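Side-chain contact in nisin leader peptide-processing serine protease NisP (Lactococcus lactis subsp. lactis, PDB 4MZD), which is a subtilisin-like serine protease that probably cleaves the leader peptide from the precursor of the lantibiotic nisin: residues 374-377 with 378-382. Residues are numbered along the deposited sequence; the frame is centred on the assembly and turned at random.
Sequences NPNQ and LKRFL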
loop_
_atom_site.group_PDB
_atom_site.type_symbol
_atom_site.label_atom_id
_atom_site.label_comp_id
_atom_site.label_asym_id
_atom_site.label_seq_id
_atom_site.Cartn_x
_atom_site.Cartn_y
_atom_site.Cartn_z
ATOM N N ASN A 374 -18.657 0.086 10.900
ATOM C CA ASN A 374 -17.787 -0.747 11.725
ATOM C C ASN A 374 -16.659 -1.381 10.918
ATOM O O ASN A 374 -16.904 -2.240 10.072
ATOM C CB ASN A 374 -18.593 -1.838 12.433
ATOM C CG ASN A 374 -17.744 -2.665 13.380
ATOM O OD1 ASN A 374 -16.741 -2.184 13.908
ATOM N ND2 ASN A 374 -18.143 -3.914 13.601
ATOM N N PRO A 375 -15.412 -0.963 11.181
ATOM C CA PRO A 375 -14.281 -1.519 10.427
ATOM C C PRO A 375 -14.136 -3.033 10.599
ATOM O O PRO A 375 -13.678 -3.702 9.675
ATOM C CB PRO A 375 -13.067 -0.770 10.992
ATOM C CG PRO A 375 -13.522 -0.209 12.301
ATOM C CD PRO A 375 -14.991 0.040 12.175
ATOM N N ASN A 376 -14.508 -3.564 11.763
ATOM C CA ASN A 376 -14.486 -5.006 11.983
ATOM C C ASN A 376 -15.408 -5.714 10.991
ATOM O O ASN A 376 -15.042 -6.715 10.370
ATOM C CB ASN A 376 -14.899 -5.331 13.420
ATOM C CG ASN A 376 -14.721 -6.794 13.759
ATOM O OD1 ASN A 376 -15.530 -7.637 13.371
ATOM N ND2 ASN A 376 -13.659 -7.105 14.494
ATOM N N GLN A 377 -16.606 -5.171 10.842
ATOM C CA GLN A 377 -17.579 -5.672 9.884
ATOM C C GLN A 377 -17.022 -5.563 8.458
ATOM O O GLN A 377 -17.194 -6.459 7.629
ATOM C CB GLN A 377 -18.870 -4.859 10.034
ATOM C CG GLN A 377 -20.028 -5.277 9.149
ATOM C CD GLN A 377 -21.187 -4.295 9.241
ATOM O OE1 GLN A 377 -20.999 -3.131 9.609
ATOM N NE2 GLN A 377 -22.388 -4.757 8.911
ATOM N N LEU A 378 -16.323 -4.466 8.191
ATOM C CA LEU A 378 -15.788 -4.197 6.867
ATOM C C LEU A 378 -14.778 -5.254 6.398
ATOM O O LEU A 378 -14.869 -5.748 5.269
ATOM C CB LEU A 378 -15.172 -2.797 6.840
ATOM C CG LEU A 378 -14.662 -2.321 5.482
ATOM C CD1 LEU A 378 -15.778 -2.291 4.449
ATOM C CD2 LEU A 378 -14.021 -0.952 5.625
ATOM N N LYS A 379 -13.819 -5.605 7.256
ATOM C CA LYS A 379 -12.833 -6.622 6.888
ATOM C C LYS A 379 -13.496 -7.981 6.644
ATOM O O LYS A 379 -13.172 -8.671 5.676
ATOM C CB LYS A 379 -11.708 -6.745 7.925
ATOM C CG LYS A 379 -10.633 -7.763 7.545
ATOM C CD LYS A 379 -9.422 -7.732 8.478
ATOM C CE LYS A 379 -8.466 -8.878 8.150
ATOM N NZ LYS A 379 -7.249 -8.936 9.011
ATOM N N ARG A 380 -14.424 -8.361 7.517
ATOM C CA ARG A 380 -15.162 -9.609 7.340
ATOM C C ARG A 380 -15.875 -9.618 5.991
ATOM O O ARG A 380 -15.863 -10.618 5.269
ATOM C CB ARG A 380 -16.171 -9.822 8.479
ATOM C CG ARG A 380 -15.538 -10.172 9.826
ATOM C CD ARG A 380 -16.580 -10.498 10.897
ATOM N NE ARG A 380 -17.108 -9.302 11.550
ATOM C CZ ARG A 380 -18.375 -8.905 11.478
ATOM N NH1 ARG A 380 -18.762 -7.801 12.105
ATOM N NH2 ARG A 380 -19.256 -9.611 10.784
ATOM N N PHE A 381 -16.495 -8.496 5.651
ATOM C CA PHE A 381 -17.230 -8.387 4.401
ATOM C C PHE A 381 -16.305 -8.562 3.197
ATOM O O PHE A 381 -16.635 -9.265 2.243
ATOM C CB PHE A 381 -17.969 -7.051 4.344
ATOM C CG PHE A 381 -18.736 -6.834 3.077
ATOM C CD1 PHE A 381 -19.932 -7.489 2.847
ATOM C CD2 PHE A 381 -18.263 -5.966 2.113
ATOM C CE1 PHE A 381 -20.638 -7.278 1.677
ATOM C CE2 PHE A 381 -18.965 -5.753 0.942
ATOM C CZ PHE A 381 -20.153 -6.408 0.724
ATOM N N LEU A 382 -15.141 -7.921 3.245
ATOM C CA LEU A 382 -14.169 -8.029 2.163
ATOM C C LEU A 382 -13.759 -9.477 1.941
ATOM O O LEU A 382 -13.787 -9.982 0.818
ATOM C CB LEU A 382 -12.923 -7.192 2.466
ATOM C CG LEU A 382 -11.749 -7.363 1.492
ATOM C CD1 LEU A 382 -12.074 -6.797 0.113
ATOM C CD2 LEU A 382 -10.488 -6.725 2.063
#
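N376 and R380 join side chains one helical turn apart, an i to i+4 contact on the exposed side of the first turns of helix 375-384, away from the predicted catalytic residues of this subtilase-family domain. R380 NE donates to N376 OD1 at 2.9 Å, nearly straight at 169°. The oxygen lies at the guanidinium edge and in its plane, while NE is tilted 18° from the amide plane. R380 NH1 adds a weak second bond to N376 OD1 at 3.5 Å, giving that oxygen one firm and one weak donor. With CG beside the backbone N, R380 runs toward the helix start from CB onward, and a bend at chi3 (-84°) swings its guanidinium across to N376 and Q377. One guanidinium face lies against the Q377 backbone, R380 NH1 being 3.3 Å from Q377 CA.

The helix opens with an N-cap: N374 OD1 takes a weak bond from N376 N at 3.4 Å, and P375 occupies the first helical position. Regular i to i+4 bonding then sets in, with L378 N to N374 O at 3.0 Å and F381 N to Q377 O at 2.9 Å. The inner side of the helix is apolar: L378 packs on L363, V366 and V367 of helix 356-370 and on I241 of strand 241-245, while F381 meets V366 and L400. K379 extends fully, NZ hydrogen-bonding to the carbonyl oxygens of E283 and V285.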